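PDB 3T0Y: response regulator from Caulobacter vibrioides, which probably regulates the general stress response, its sigma-factor-like domain, the part present here, mimicking a sigma factor to capture an anti-sigma factor. Local coordinates for residues Q39-H44 and R89-A94. Numbering follows the deposited sequence.
Sequences QATGDH and RLMRIA
Selenomethionine Met91 reaches from the 3-10 turn at 90-92 to the start of helix 39-54, where its side chain lies against His44. Its CB begins the contact at the ring rim, 3.7 Å from His44 CD2. The next carbon does more: Met91 CG sits above one face of the imidazole, displaced toward the NE2–CD2 side, with 3.5 Å from Met91 CG to His44 NE2. This is a CH-pi contact, 28° off the ring normal. From CG the chain bends twice, and Met91 SE rises further over the same face, 5.0 Å from the centroid of the His44 ring, a selenium form of the Met-aromatic contact. The second bend (chi3 -84°) brings the terminal methyl back to the root of the histidine, Met91 CE lying 3.8 Å from His44 CB. Both segments belong to the all-helical sigma-factor-like part of PhyR: helix 39-54 to its sigma2-like part, the loop before helix 95-106 to the sigma-like part that follows, so the contact packs one against the other. Thr41 meets the turn's backbone instead, its CG2 methyl 3.3 Å from Met91 O. With CG2 anti to the backbone N (OG1 at chi1 -54°), the methyl faces the turn while OG1 hydrogen-bonds Asp38 and Arg98. Met91 also packs on Tyr45, one residue past the histidine, and Thr36 of the second subunit touches both Met91 and His44.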
ATOM      1  N   GLN C  39       1.413   4.079   4.257  1.00 27.78           N
ATOM      2  CA  GLN C  39       0.117   4.711   4.487  1.00 26.37           C
ATOM      3  C   GLN C  39      -0.812   4.527   3.298  1.00 23.71           C
ATOM      4  O   GLN C  39      -2.018   4.386   3.470  1.00 24.33           O
ATOM      5  CB  GLN C  39       0.280   6.206   4.797  1.00 35.23           C
ATOM      6  CG  GLN C  39      -0.887   6.801   5.590  1.00 30.07           C
ATOM      7  CD  GLN C  39      -1.078   6.110   6.952  1.00 38.30           C
ATOM      8  OE1 GLN C  39      -0.299   6.332   7.890  1.00 30.27           O
ATOM      9  NE2 GLN C  39      -2.110   5.252   7.054  1.00 29.10           N
ATOM     10  N   ALA C  40      -0.254   4.522   2.093  1.00 20.75           N
ATOM     11  CA  ALA C  40      -1.069   4.324   0.891  1.00 23.12           C
ATOM     12  C   ALA C  40      -1.723   2.946   0.885  1.00 24.92           C
ATOM     13  O   ALA C  40      -2.931   2.815   0.663  1.00 25.80           O
ATOM     14  CB  ALA C  40      -0.234   4.512  -0.367  1.00 27.28           C
ATOM     15  N   THR C  41      -0.914   1.917   1.126  1.00 24.01           N
ATOM     16  CA  THR C  41      -1.418   0.565   1.224  1.00 21.00           C
ATOM     17  C   THR C  41      -2.417   0.464   2.398  1.00 26.46           C
ATOM     18  O   THR C  41      -3.508  -0.123   2.251  1.00 20.06           O
ATOM     19  CB  THR C  41      -0.269  -0.451   1.386  1.00 21.56           C
ATOM     20  OG1 THR C  41       0.684  -0.277   0.324  1.00 23.53           O
ATOM     21  CG2 THR C  41      -0.803  -1.872   1.329  1.00 19.10           C
ATOM     22  N   GLY C  42      -2.074   1.070   3.536  1.00 21.61           N
ATOM     23  CA  GLY C  42      -2.952   1.010   4.710  1.00 23.60           C
ATOM     24  C   GLY C  42      -4.304   1.689   4.471  1.00 27.40           C
ATOM     25  O   GLY C  42      -5.365   1.142   4.791  1.00 21.90           O
ATOM     26  N   ASP C  43      -4.264   2.886   3.889  1.00 23.80           N
ATOM     27  CA  ASP C  43      -5.479   3.602   3.539  1.00 25.30           C
ATOM     28  C   ASP C  43      -6.296   2.844   2.507  1.00 23.48           C
ATOM     29  O   ASP C  43      -7.511   2.909   2.513  1.00 26.22           O
ATOM     30  CB  ASP C  43      -5.154   5.008   3.033  1.00 26.74           C
ATOM     31  CG  ASP C  43      -4.594   5.896   4.126  1.00 29.96           C
ATOM     32  OD1 ASP C  43      -4.631   5.467   5.292  1.00 30.21           O
ATOM     33  OD2 ASP C  43      -4.142   7.028   3.840  1.00 38.12           O
ATOM     34  N   HIS C  44      -5.642   2.126   1.613  1.00 26.27           N
ATOM     35  CA  HIS C  44      -6.394   1.310   0.666  1.00 28.89           C
ATOM     36  C   HIS C  44      -7.296   0.324   1.418  1.00 26.68           C
ATOM     37  O   HIS C  44      -8.474   0.152   1.089  1.00 24.61           O
ATOM     38  CB  HIS C  44      -5.457   0.548  -0.277  1.00 21.93           C
ATOM     39  CG  HIS C  44      -6.105  -0.638  -0.927  1.00 26.53           C
ATOM     40  ND1 HIS C  44      -7.022  -0.519  -1.954  1.00 29.22           N
ATOM     41  CD2 HIS C  44      -5.988  -1.966  -0.678  1.00 21.38           C
ATOM     42  CE1 HIS C  44      -7.429  -1.723  -2.320  1.00 23.32           C
ATOM     43  NE2 HIS C  44      -6.820  -2.618  -1.559  1.00 27.50           N
ATOM     44  N   ARG C  89      -4.952  -8.323  -5.056  1.00 34.00           N
ATOM     45  CA  ARG C  89      -3.991  -9.145  -4.328  1.00 37.95           C
ATOM     46  C   ARG C  89      -2.648  -8.429  -4.225  1.00 34.03           C
ATOM     47  O   ARG C  89      -1.889  -8.644  -3.277  1.00 31.97           O
ATOM     48  CB  ARG C  89      -3.782 -10.505  -5.000  1.00 37.30           C
ATOM     49  CG  ARG C  89      -5.039 -11.345  -5.126  1.00 44.62           C
ATOM     50  CD  ARG C  89      -4.727 -12.832  -4.936  1.00 49.32           C
ATOM     51  NE  ARG C  89      -5.159 -13.661  -6.063  1.00 52.81           N
ATOM     52  CZ  ARG C  89      -6.427 -13.841  -6.423  1.00 54.42           C
ATOM     53  NH1 ARG C  89      -7.407 -13.231  -5.770  1.00 52.92           N
ATOM     54  NH2 ARG C  89      -6.718 -14.617  -7.456  1.00 61.03           N
ATOM     55  N   LEU C  90      -2.356  -7.581  -5.204  1.00 25.47           N
ATOM     56  CA  LEU C  90      -1.080  -6.868  -5.233  1.00 28.57           C
ATOM     57  C   LEU C  90      -0.888  -6.032  -3.967  1.00 28.27           C
ATOM     58  O   LEU C  90       0.237  -5.733  -3.580  1.00 21.52           O
ATOM     59  CB  LEU C  90      -0.985  -5.972  -6.466  1.00 26.57           C
ATOM     60  CG  LEU C  90      -0.875  -6.640  -7.842  1.00 31.92           C
ATOM     61  CD1 LEU C  90      -1.163  -5.631  -8.938  1.00 27.86           C
ATOM     62  CD2 LEU C  90       0.500  -7.283  -8.065  1.00 25.21           C
HETATM   63  N   MSE C  91      -1.984  -5.677  -3.302  1.00 23.78           N
HETATM   64  CA  MSE C  91      -1.882  -4.827  -2.125  1.00 24.75           C
HETATM   65  C   MSE C  91      -1.333  -5.583  -0.896  1.00 28.96           C
HETATM   66  O   MSE C  91      -0.973  -4.971   0.123  1.00 25.35           O
HETATM   67  CB  MSE C  91      -3.217  -4.139  -1.840  1.00 24.05           C
HETATM   68  CG  MSE C  91      -3.699  -3.251  -2.998  1.00 23.98           C
HETATM   69 SE   MSE C  91      -2.310  -2.062  -3.765  0.80 21.29          SE
HETATM   70  CE  MSE C  91      -2.564  -0.689  -2.440  1.00 18.42           C
ATOM     71  N   ARG C  92      -1.264  -6.909  -1.007  1.00 24.83           N
ATOM     72  CA  ARG C  92      -0.707  -7.756   0.058  1.00 25.71           C
ATOM     73  C   ARG C  92       0.803  -7.879  -0.044  1.00 27.98           C
ATOM     74  O   ARG C  92       1.434  -8.476   0.816  1.00 24.71           O
ATOM     75  CB  ARG C  92      -1.322  -9.156   0.004  1.00 27.56           C
ATOM     76  CG  ARG C  92      -2.792  -9.174   0.354  1.00 30.51           C
ATOM     77  CD  ARG C  92      -2.957  -8.885   1.829  1.00 27.50           C
ATOM     78  NE  ARG C  92      -2.279  -9.923   2.595  1.00 31.55           N
ATOM     79  CZ  ARG C  92      -2.889 -10.981   3.114  1.00 34.10           C
ATOM     80  NH1 ARG C  92      -4.202 -11.112   2.984  1.00 29.43           N
ATOM     81  NH2 ARG C  92      -2.185 -11.892   3.781  1.00 31.25           N
ATOM     82  N   ILE C  93       1.381  -7.348  -1.118  1.00 21.53           N
ATOM     83  CA  ILE C  93       2.826  -7.332  -1.259  1.00 24.68           C
ATOM     84  C   ILE C  93       3.422  -6.063  -0.627  1.00 22.16           C
ATOM     85  O   ILE C  93       2.912  -4.952  -0.825  1.00 19.28           O
ATOM     86  CB  ILE C  93       3.205  -7.371  -2.744  1.00 26.86           C
ATOM     87  CG1 ILE C  93       2.697  -8.675  -3.360  1.00 24.92           C
ATOM     88  CG2 ILE C  93       4.701  -7.203  -2.911  1.00 21.70           C
ATOM     89  CD1 ILE C  93       2.643  -8.657  -4.839  1.00 27.18           C
ATOM     90  N   ALA C  94       4.499  -6.228   0.126  1.00 19.05           N
ATOM     91  CA  ALA C  94       5.200  -5.080   0.697  1.00 27.30           C
ATOM     92  C   ALA C  94       5.417  -4.076  -0.407  1.00 23.80           C
ATOM     93  O   ALA C  94       5.860  -4.445  -1.496  1.00 25.29           O
ATOM     94  CB  ALA C  94       6.538  -5.491   1.296  1.00 23.65           C
TER